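Local coordinates for conserved hypothetical protein (Streptococcus pneumoniae, PDB 2GK4) that probably joins cysteine to phosphopantothenate in coenzyme A biosynthesis, as a dimeric member of the DNA/pantothenate metabolism flavoprotein family, at residues Y101-L105 against E106-A110; K177-K181 against N182-L186; N190-T193 against Q194-A197; I203-K207 against N208-T212. All coordinates share one frame; numbering follows the deposited sequence.

How the contacts relate
Following the chain from its N terminus, contact 1 comes first, where strand 97-104 turns into helix 105-110 on the arm that meets the second subunit. Its centre is about 39 Å from that of contact 2, in the Rossmann-like body. Contact 2 closes helix 168-182 and leads into strand 186-191; contact 3 turns the chain at the far end of that strand; contact 4 is the hairpin of strands 202-205 and 210-213 at the sheet margin. The four follow in series, without nesting or crossing. Contacts 2 and 4 touch, L186 packing on F204 and E206, while contacts 3 and 4 are joined through the neighbouring strands 186-191 and 202-205.

Contact 1: residues Y101-L105 against E106-A110; sequences YMTGL and EEVQA
Y101 and E107 reach for each other from opposite directions, the phenol coming from strand 97-104 and the carboxylate returning from the first turn of helix 105-110. The hydroxyl OH of Y101 lies 2.9 Å from OE2 of E107; OE1 is about equally far, but its place is doubtful because the model sets it too near T103, and which oxygen takes the single proton is not settled. The ring and carboxylate planes stand 82° apart. E107 gets there because CG is anti to the backbone N (chi1 -167°) and the chain runs on extended, bringing the carboxylate to the tyrosine hydroxyl.

Next to this polar pair, the methyl CG2 of T103 meets CG2 of V108 at 3.5 Å, the two side chains slanting across one another. On another flank of the turn the extended side chain of Q109 runs obliquely over L105, with OE1 of Q109 3.9 Å from CG of L105. The backbone holds these groups in step: Q109 N donates to L105 O at 2.8 Å, whereas V108 N to G104 O is a weak bond of 3.5 Å. G104 is the N-cap of the helix.

The strand pairs antiparallel with strand 133-140, and the helix leaves it nearly at a right angle. The ring of F117 meets that of Y101, the planes about 15° apart; V133 and V135 pack against L105 and V108, and L114 of the second subunit covers L105, V108 and Q109.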
loop_
_atom_site.group_PDB
_atom_site.type_symbol
_atom_site.label_atom_id
_atom_site.label_comp_id
_atom_site.label_asym_id
_atom_site.label_seq_id
_atom_site.Cartn_x
_atom_site.Cartn_y
_atom_site.Cartn_z
ATOM N N TYR A 101 -15.285 -6.793 -6.105
ATOM C CA TYR A 101 -16.437 -6.597 -5.232
ATOM C C TYR A 101 -16.072 -6.927 -3.802
ATOM O O TYR A 101 -15.482 -7.969 -3.531
ATOM C CB TYR A 101 -17.574 -7.499 -5.695
ATOM C CG TYR A 101 -18.889 -7.299 -4.982
ATOM C CD1 TYR A 101 -19.400 -8.290 -4.154
ATOM C CD2 TYR A 101 -19.641 -6.137 -5.167
ATOM C CE1 TYR A 101 -20.644 -8.127 -3.509
ATOM C CE2 TYR A 101 -20.888 -5.972 -4.531
ATOM C CZ TYR A 101 -21.371 -6.971 -3.697
ATOM O OH TYR A 101 -22.607 -6.840 -3.064
HETATM N N MSE A 102 -16.430 -6.026 -2.893
HETATM C CA MSE A 102 -16.107 -6.159 -1.480
HETATM C C MSE A 102 -17.413 -6.141 -0.700
HETATM O O MSE A 102 -18.231 -5.239 -0.877
HETATM C CB MSE A 102 -15.236 -4.974 -1.050
HETATM C CG MSE A 102 -15.124 -4.736 0.451
HETATM SE SE MSE A 102 -13.557 -5.576 1.171
HETATM C CE MSE A 102 -14.166 -7.063 1.493
ATOM N N THR A 103 -17.625 -7.134 0.149
ATOM C CA THR A 103 -18.900 -7.233 0.873
ATOM C C THR A 103 -18.731 -7.891 2.252
ATOM O O THR A 103 -17.633 -8.275 2.625
ATOM C CB THR A 103 -19.978 -7.968 0.018
ATOM O OG1 THR A 103 -21.285 -7.720 0.547
ATOM C CG2 THR A 103 -19.727 -9.472 -0.028
ATOM N N GLY A 104 -19.831 -8.000 2.997
ATOM C CA GLY A 104 -19.839 -8.671 4.318
ATOM C C GLY A 104 -19.963 -10.180 4.164
ATOM O O GLY A 104 -20.493 -10.673 3.164
ATOM N N LEU A 105 -19.460 -10.924 5.140
ATOM C CA LEU A 105 -19.540 -12.390 5.101
ATOM C C LEU A 105 -20.985 -12.915 4.952
ATOM O O LEU A 105 -21.208 -13.920 4.270
ATOM C CB LEU A 105 -18.895 -13.005 6.354
ATOM C CG LEU A 105 -18.765 -14.535 6.391
ATOM C CD1 LEU A 105 -17.801 -15.051 5.336
ATOM C CD2 LEU A 105 -18.339 -15.005 7.790
ATOM N N GLU A 106 -21.932 -12.236 5.592
ATOM C CA GLU A 106 -23.341 -12.636 5.572
ATOM C C GLU A 106 -23.941 -12.671 4.158
ATOM O O GLU A 106 -24.606 -13.642 3.798
ATOM C CB GLU A 106 -24.170 -11.756 6.518
ATOM C CG GLU A 106 -23.719 -10.291 6.567
ATOM C CD GLU A 106 -22.707 -9.989 7.683
ATOM O OE1 GLU A 106 -23.141 -9.913 8.861
ATOM O OE2 GLU A 106 -21.503 -9.804 7.376
ATOM N N GLU A 107 -23.680 -11.633 3.356
ATOM C CA GLU A 107 -24.102 -11.620 1.936
ATOM C C GLU A 107 -23.501 -12.803 1.164
ATOM O O GLU A 107 -24.184 -13.436 0.351
ATOM C CB GLU A 107 -23.764 -10.290 1.230
ATOM C CG GLU A 107 -24.481 -10.149 -0.131
ATOM C CD GLU A 107 -23.947 -9.027 -1.042
ATOM O OE1 GLU A 107 -23.138 -8.195 -0.611
ATOM O OE2 GLU A 107 -24.373 -8.970 -2.214
ATOM N N VAL A 108 -22.225 -13.106 1.411
ATOM C CA VAL A 108 -21.567 -14.259 0.773
ATOM C C VAL A 108 -22.212 -15.583 1.216
ATOM O O VAL A 108 -22.481 -16.465 0.402
ATOM C CB VAL A 108 -20.049 -14.290 1.040
ATOM C CG1 VAL A 108 -19.365 -15.442 0.261
ATOM C CG2 VAL A 108 -19.414 -12.931 0.618
ATOM N N GLN A 109 -22.462 -15.704 2.512
ATOM C CA GLN A 109 -23.106 -16.899 3.053
ATOM C C GLN A 109 -24.496 -17.165 2.465
ATOM O O GLN A 109 -24.899 -18.326 2.307
ATOM C CB GLN A 109 -23.160 -16.805 4.571
ATOM C CG GLN A 109 -21.847 -17.237 5.197
ATOM C CD GLN A 109 -21.806 -17.072 6.710
ATOM O OE1 GLN A 109 -22.279 -16.072 7.256
ATOM N NE2 GLN A 109 -21.227 -18.059 7.392
ATOM N N ALA A 110 -25.218 -16.097 2.148
ATOM C CA ALA A 110 -26.583 -16.210 1.640
ATOM C C ALA A 110 -26.623 -16.531 0.146
ATOM O O ALA A 110 -27.680 -16.862 -0.391
ATOM C CB ALA A 110 -27.349 -14.944 1.915
#

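Contact 2: residues K177-K181 against N182-L186; sequences KSLIK and NQADL
L179 meets the chain leaving the helix with its two methyls: CD2 packs against CB of A184 at 3.7 Å, and CD1 lies against the carbonyls of A184 and D185, 3.1 Å from A184 O. The carbonyl of L179 is used as well, since A184 N donates to L179 O at 3.0 Å, in the carbonyl plane and on a lone pair. A second bond back into the last turn, Q183 N to I180 O, is weak.

One residue earlier, N182 folds over the helix end. Its backbone N bonds to S178 O at 3.0 Å, and with CG beside the backbone N (chi1 -67°) the amide swings back over the same turn. There ND2 makes two weak, bent bonds, to S178 O at 3.1 Å and to S178 OG at 3.2 Å, so that one carbonyl receives two donors from a single residue.

Farther out, NE2 of Q183 is hydrogen-bonded to E150, and a water lies on the same nitrogen. OD1 of D185 accepts from L157 N, fixing the connection beside strand 156-163.

The positive phi of Q183 (46°), with paired bonds into the final turn, marks a Schellman motif ending the helix of a beta-alpha-beta crossover between strands 156-163 and 186-191.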
loop_
_atom_site.group_PDB
_atom_site.type_symbol
_atom_site.label_atom_id
_atom_site.label_comp_id
_atom_site.label_asym_id
_atom_site.label_seq_id
_atom_site.Cartn_x
_atom_site.Cartn_y
_atom_site.Cartn_z
ATOM N N LYS A 177 9.490 -22.202 -18.884
ATOM C CA LYS A 177 8.095 -22.147 -19.286
ATOM C C LYS A 177 7.700 -20.693 -19.576
ATOM O O LYS A 177 7.028 -20.413 -20.568
ATOM C CB LYS A 177 7.218 -22.764 -18.199
ATOM C CG LYS A 177 7.295 -24.319 -18.131
ATOM C CD LYS A 177 6.329 -24.833 -17.069
ATOM C CE LYS A 177 6.488 -26.343 -16.815
ATOM N NZ LYS A 177 6.740 -27.113 -18.051
ATOM N N SER A 178 8.157 -19.784 -18.714
ATOM C CA SER A 178 7.943 -18.342 -18.859
ATOM C C SER A 178 8.654 -17.763 -20.086
ATOM O O SER A 178 8.094 -16.932 -20.815
ATOM C CB SER A 178 8.401 -17.628 -17.585
ATOM O OG SER A 178 8.318 -16.222 -17.748
ATOM N N LEU A 179 9.889 -18.197 -20.327
ATOM C CA LEU A 179 10.588 -17.840 -21.565
ATOM C C LEU A 179 9.766 -18.092 -22.819
ATOM O O LEU A 179 9.659 -17.219 -23.689
ATOM C CB LEU A 179 11.893 -18.629 -21.669
ATOM C CG LEU A 179 13.204 -17.945 -21.346
ATOM C CD1 LEU A 179 13.975 -17.653 -22.587
ATOM C CD2 LEU A 179 12.934 -16.688 -20.655
ATOM N N ILE A 180 9.173 -19.280 -22.887
ATOM C CA ILE A 180 8.365 -19.712 -24.035
ATOM C C ILE A 180 7.048 -18.941 -24.128
ATOM O O ILE A 180 6.698 -18.441 -25.188
ATOM C CB ILE A 180 8.160 -21.272 -24.031
ATOM C CG1 ILE A 180 9.187 -21.954 -24.933
ATOM C CG2 ILE A 180 6.774 -21.687 -24.556
ATOM C CD1 ILE A 180 10.645 -21.519 -24.747
ATOM N N LYS A 181 6.361 -18.820 -23.003
ATOM C CA LYS A 181 5.075 -18.137 -22.909
ATOM C C LYS A 181 5.189 -16.659 -23.310
ATOM O O LYS A 181 4.246 -16.103 -23.880
ATOM C CB LYS A 181 4.548 -18.247 -21.475
ATOM C CG LYS A 181 3.051 -18.023 -21.273
ATOM C CD LYS A 181 2.689 -18.088 -19.782
ATOM C CE LYS A 181 1.200 -18.435 -19.526
ATOM N NZ LYS A 181 0.851 -19.868 -19.857
ATOM N N ASN A 182 6.340 -16.036 -23.038
ATOM C CA ASN A 182 6.512 -14.592 -23.273
ATOM C C ASN A 182 7.404 -14.254 -24.449
ATOM O O ASN A 182 7.665 -13.074 -24.729
ATOM C CB ASN A 182 7.061 -13.917 -22.013
ATOM C CG ASN A 182 6.073 -13.932 -20.874
ATOM O OD1 ASN A 182 4.962 -13.431 -21.003
ATOM N ND2 ASN A 182 6.472 -14.496 -19.748
ATOM N N GLN A 183 7.892 -15.285 -25.136
ATOM C CA GLN A 183 8.948 -15.106 -26.129
ATOM C C GLN A 183 10.055 -14.223 -25.571
ATOM O O GLN A 183 10.656 -13.388 -26.284
ATOM C CB GLN A 183 8.404 -14.499 -27.422
ATOM C CG GLN A 183 7.183 -15.183 -27.945
ATOM C CD GLN A 183 6.636 -14.487 -29.167
ATOM O OE1 GLN A 183 7.341 -14.332 -30.170
ATOM N NE2 GLN A 183 5.373 -14.060 -29.094
ATOM N N ALA A 184 10.326 -14.399 -24.280
ATOM C CA ALA A 184 11.377 -13.657 -23.642
ATOM C C ALA A 184 12.672 -14.267 -24.078
ATOM O O ALA A 184 12.740 -15.464 -24.441
ATOM C CB ALA A 184 11.235 -13.691 -22.094
ATOM N N ASP A 185 13.691 -13.438 -23.998
ATOM C CA ASP A 185 15.003 -13.752 -24.428
ATOM C C ASP A 185 15.792 -14.363 -23.242
ATOM O O ASP A 185 16.583 -15.303 -23.390
ATOM C CB ASP A 185 15.578 -12.453 -24.962
ATOM C CG ASP A 185 14.912 -12.018 -26.295
ATOM O OD1 ASP A 185 13.769 -11.398 -26.362
ATOM O OD2 ASP A 185 15.563 -12.335 -27.302
ATOM N N LEU A 186 15.475 -13.868 -22.053
ATOM C CA LEU A 186 16.199 -14.154 -20.837
ATOM C C LEU A 186 15.217 -14.000 -19.703
ATOM O O LEU A 186 14.459 -13.025 -19.672
ATOM C CB LEU A 186 17.341 -13.154 -20.657
ATOM C CG LEU A 186 18.057 -13.116 -19.303
ATOM C CD1 LEU A 186 18.771 -14.480 -19.059
ATOM C CD2 LEU A 186 19.093 -11.954 -19.283
HETATM O O HOH W 1 4.440 -13.753 -26.195
#

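Contact 3: residues N190-T193 against Q194-A197; sequences NDLT and QISA
D191 and Q194 are joined by the main hydrogen bond of the turn: Q194 N donates to D191 O at 2.9 Å, approaching from well above the carbonyl plane. L192 and T193 have the backbone angles of a type I turn. A second bond, I195 N to L192 O, is weak at 3.4 Å.

The carboxylate of D191 adds an Asx turn on the same residues. T193 N meets OD1 of D191 at 2.9 Å, a nearly straight bond that comes from above the carboxylate plane. OD1 also accepts from D165 N and OD2 from V166 N, so the side chain ties this turn to the loop following strand 156-163.

Two waters add to the polar contacts. One donates to both L192 O, at 2.7 Å, and I195 O, bridging the two carbonyls. The other lies between T193 OG1 and OE1 of Q194, donating to the latter at 2.7 Å; Q194 is bent at chi2 (-67°), which curls its amide back past T193.

I195 makes van der Waals contacts with polar atoms: CG1 rests 3.6 Å from D191 O, and CD1 lies 3.7 Å from OD1 of N190. The apolar touch, CD1 of L192 to CD1 of I195, is marginal at 4.5 Å. N190 is itself held by K161 O through ND2, while OD1 bonds to a glycerol probably taken up from the crystallisation liquor.

The turn follows the C-terminal end of strand 186-191, alongside strand 156-163. The chain then runs on toward strand 202-205, with R201 bonded to Q194 through the backbone, and L192 packs on S19 of the second subunit.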
loop_
_atom_site.group_PDB
_atom_site.type_symbol
_atom_site.label_atom_id
_atom_site.label_comp_id
_atom_site.label_asym_id
_atom_site.label_seq_id
_atom_site.Cartn_x
_atom_site.Cartn_y
_atom_site.Cartn_z
ATOM N N ASN A 190 14.935 -16.335 -9.403
ATOM C CA ASN A 190 15.479 -16.257 -8.055
ATOM C C ASN A 190 14.496 -16.755 -7.014
ATOM O O ASN A 190 13.288 -16.822 -7.275
ATOM C CB ASN A 190 16.035 -14.858 -7.755
ATOM C CG ASN A 190 14.980 -13.710 -7.857
ATOM O OD1 ASN A 190 15.126 -12.713 -7.159
ATOM N ND2 ASN A 190 13.997 -13.813 -8.742
ATOM N N ASP A 191 15.039 -17.112 -5.850
ATOM C CA ASP A 191 14.290 -17.724 -4.763
ATOM C C ASP A 191 14.386 -16.713 -3.627
ATOM O O ASP A 191 15.476 -16.233 -3.267
ATOM C CB ASP A 191 14.945 -19.067 -4.383
ATOM C CG ASP A 191 14.170 -19.852 -3.336
ATOM O OD1 ASP A 191 13.482 -19.243 -2.467
ATOM O OD2 ASP A 191 14.286 -21.103 -3.367
ATOM N N LEU A 192 13.220 -16.337 -3.109
ATOM C CA LEU A 192 13.135 -15.395 -2.020
ATOM C C LEU A 192 14.044 -15.778 -0.845
ATOM O O LEU A 192 14.589 -14.901 -0.156
ATOM C CB LEU A 192 11.691 -15.302 -1.517
ATOM C CG LEU A 192 11.439 -14.180 -0.491
ATOM C CD1 LEU A 192 11.666 -12.795 -1.111
ATOM C CD2 LEU A 192 10.010 -14.319 -0.011
ATOM N N THR A 193 14.199 -17.077 -0.626
ATOM C CA THR A 193 14.930 -17.575 0.542
ATOM C C THR A 193 16.439 -17.512 0.315
ATOM O O THR A 193 17.208 -17.792 1.223
ATOM C CB THR A 193 14.525 -19.036 0.920
ATOM O OG1 THR A 193 15.017 -19.943 -0.075
ATOM C CG2 THR A 193 13.016 -19.183 1.057
ATOM N N GLN A 194 16.871 -17.108 -0.880
ATOM C CA GLN A 194 18.302 -17.011 -1.171
ATOM C C GLN A 194 18.720 -15.562 -1.422
ATOM O O GLN A 194 19.763 -15.274 -2.020
ATOM C CB GLN A 194 18.682 -17.966 -2.326
ATOM C CG GLN A 194 18.333 -19.438 -2.005
ATOM C CD GLN A 194 19.164 -20.068 -0.863
ATOM O OE1 GLN A 194 18.682 -20.960 -0.138
ATOM N NE2 GLN A 194 20.395 -19.613 -0.704
ATOM N N ILE A 195 17.920 -14.640 -0.881
ATOM C CA ILE A 195 18.218 -13.214 -0.940
ATOM C C ILE A 195 18.493 -12.735 0.504
ATOM O O ILE A 195 17.763 -13.091 1.449
ATOM C CB ILE A 195 17.013 -12.412 -1.524
ATOM C CG1 ILE A 195 16.668 -12.891 -2.948
ATOM C CG2 ILE A 195 17.299 -10.892 -1.466
ATOM C CD1 ILE A 195 15.368 -12.259 -3.545
ATOM N N SER A 196 19.538 -11.938 0.678
ATOM C CA SER A 196 19.903 -11.439 2.007
ATOM C C SER A 196 20.468 -10.036 1.879
ATOM O O SER A 196 20.383 -9.422 0.800
ATOM C CB SER A 196 20.938 -12.361 2.670
ATOM O OG SER A 196 22.220 -12.182 2.081
ATOM N N ALA A 197 21.073 -9.535 2.957
ATOM C CA ALA A 197 21.602 -8.180 2.914
ATOM C C ALA A 197 22.816 -8.069 1.992
ATOM O O ALA A 197 23.046 -7.009 1.418
ATOM C CB ALA A 197 21.943 -7.659 4.331
HETATM O O HOH W 2 14.798 -12.659 1.364
HETATM O O HOH W 3 16.280 -22.154 0.029
#

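Contact 4: residues I203-K207 against N208-T212; sequences IFVEK and NQLQT
L210 reaches two residues of the partner strand with one methyl: CD2 lies 4.0 Å from CG2 of V205 and 4.1 Å from CG2 of I203. The three side chains point the same way. In I203, CG2 is anti to the backbone N, leaving CG1 (chi1 -48°) beside that nitrogen to meet CG2 of T212 at 4.1 Å. R176 of helix 168-182 touches both V205 and L210 on this face.

The backbones form an antiparallel beta hairpin, strand 202-205 against strand 210-213, with K207 and N208 as a two-residue turn. F204 and Q211 are its hydrogen-bonded pair: F204 N gives to Q211 O at 2.7 Å and Q211 N to F204 O at 3.1 Å. E206 N closes the turn on Q209 O at 3.0 Å.

On the other face, the F204 ring leans away from Q211, with CG beside its own backbone N (chi1 -81°), toward L222, L223 and K226 of helix 216-228. OE1 of E206 lies 3.3 Å from CG of Q209, the side chains crossing at a slant with carboxylate and amide planes 89° apart, while OE2 reaches K226 in a salt bridge. E206 O accepts from R176 NE.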
loop_
_atom_site.group_PDB
_atom_site.type_symbol
_atom_site.label_atom_id
_atom_site.label_comp_id
_atom_site.label_asym_id
_atom_site.label_seq_id
_atom_site.Cartn_x
_atom_site.Cartn_y
_atom_site.Cartn_z
ATOM N N ILE A 203 19.691 -16.998 -11.269
ATOM C CA ILE A 203 20.058 -17.829 -12.409
ATOM C C ILE A 203 19.529 -17.143 -13.640
ATOM O O ILE A 203 18.318 -16.920 -13.767
ATOM C CB ILE A 203 19.470 -19.241 -12.281
ATOM C CG1 ILE A 203 19.742 -19.820 -10.864
ATOM C CG2 ILE A 203 19.940 -20.156 -13.440
ATOM C CD1 ILE A 203 18.926 -21.040 -10.531
ATOM N N PHE A 204 20.438 -16.836 -14.566
ATOM C CA PHE A 204 20.080 -16.247 -15.856
ATOM C C PHE A 204 19.688 -17.415 -16.754
ATOM O O PHE A 204 20.549 -18.207 -17.167
ATOM C CB PHE A 204 21.285 -15.464 -16.426
ATOM C CG PHE A 204 21.443 -14.083 -15.853
ATOM C CD1 PHE A 204 21.439 -13.862 -14.464
ATOM C CD2 PHE A 204 21.643 -12.995 -16.710
ATOM C CE1 PHE A 204 21.599 -12.568 -13.944
ATOM C CE2 PHE A 204 21.824 -11.705 -16.210
ATOM C CZ PHE A 204 21.813 -11.485 -14.832
ATOM N N VAL A 205 18.382 -17.566 -16.945
ATOM C CA VAL A 205 17.814 -18.649 -17.695
ATOM C C VAL A 205 17.549 -18.242 -19.155
ATOM O O VAL A 205 16.716 -17.337 -19.489
ATOM C CB VAL A 205 16.510 -19.200 -17.012
ATOM C CG1 VAL A 205 15.964 -20.404 -17.773
ATOM C CG2 VAL A 205 16.797 -19.623 -15.569
ATOM N N GLU A 206 18.241 -18.946 -20.037
ATOM C CA GLU A 206 17.942 -18.876 -21.447
ATOM C C GLU A 206 17.443 -20.229 -21.953
ATOM O O GLU A 206 17.399 -21.211 -21.228
ATOM C CB GLU A 206 19.182 -18.412 -22.211
ATOM C CG GLU A 206 19.626 -17.008 -21.833
ATOM C CD GLU A 206 21.008 -16.675 -22.358
ATOM O OE1 GLU A 206 21.940 -17.472 -22.177
ATOM O OE2 GLU A 206 21.194 -15.598 -22.940
ATOM N N LYS A 207 17.065 -20.267 -23.223
ATOM C CA LYS A 207 16.465 -21.445 -23.812
ATOM C C LYS A 207 17.331 -22.686 -23.606
ATOM O O LYS A 207 16.848 -23.712 -23.142
ATOM C CB LYS A 207 16.264 -21.181 -25.296
ATOM C CG LYS A 207 15.478 -22.248 -26.014
ATOM C CD LYS A 207 14.642 -21.602 -27.115
ATOM C CE LYS A 207 15.467 -21.267 -28.351
ATOM N NZ LYS A 207 14.665 -21.534 -29.601
ATOM N N ASN A 208 18.618 -22.560 -23.899
ATOM C CA ASN A 208 19.544 -23.692 -23.865
ATOM C C ASN A 208 20.796 -23.483 -23.010
ATOM O O ASN A 208 21.750 -24.281 -23.101
ATOM C CB ASN A 208 20.032 -24.014 -25.287
ATOM C CG ASN A 208 18.929 -24.550 -26.196
ATOM O OD1 ASN A 208 18.042 -25.288 -25.770
ATOM N ND2 ASN A 208 18.978 -24.155 -27.455
ATOM N N GLN A 209 20.845 -22.420 -22.213
ATOM C CA GLN A 209 21.962 -22.276 -21.293
ATOM C C GLN A 209 21.562 -21.514 -20.060
ATOM O O GLN A 209 20.531 -20.841 -20.034
ATOM C CB GLN A 209 23.176 -21.602 -21.931
ATOM C CG GLN A 209 22.864 -20.574 -22.974
ATOM C CD GLN A 209 23.992 -20.442 -23.972
ATOM O OE1 GLN A 209 23.906 -20.956 -25.084
ATOM N NE2 GLN A 209 25.074 -19.775 -23.570
ATOM N N LEU A 210 22.428 -21.634 -19.069
ATOM C CA LEU A 210 22.253 -21.035 -17.764
ATOM C C LEU A 210 23.519 -20.314 -17.352
ATOM O O LEU A 210 24.639 -20.702 -17.734
ATOM C CB LEU A 210 22.006 -22.137 -16.713
ATOM C CG LEU A 210 20.811 -23.081 -16.874
ATOM C CD1 LEU A 210 20.833 -24.085 -15.723
ATOM C CD2 LEU A 210 19.484 -22.330 -16.924
ATOM N N GLN A 211 23.361 -19.266 -16.557
ATOM C CA GLN A 211 24.499 -18.681 -15.873
ATOM C C GLN A 211 23.984 -18.339 -14.490
ATOM O O GLN A 211 22.797 -18.115 -14.318
ATOM C CB GLN A 211 25.024 -17.441 -16.602
ATOM C CG GLN A 211 26.345 -16.875 -16.026
ATOM C CD GLN A 211 27.065 -15.917 -16.975
ATOM O OE1 GLN A 211 26.701 -15.788 -18.136
ATOM N NE2 GLN A 211 28.093 -15.245 -16.476
ATOM N N THR A 212 24.873 -18.345 -13.507
ATOM C CA THR A 212 24.490 -17.998 -12.137
ATOM C C THR A 212 25.297 -16.854 -11.601
ATOM O O THR A 212 26.449 -16.649 -11.997
ATOM C CB THR A 212 24.625 -19.186 -11.159
ATOM O OG1 THR A 212 25.999 -19.619 -11.138
ATOM C CG2 THR A 212 23.770 -20.362 -11.609
#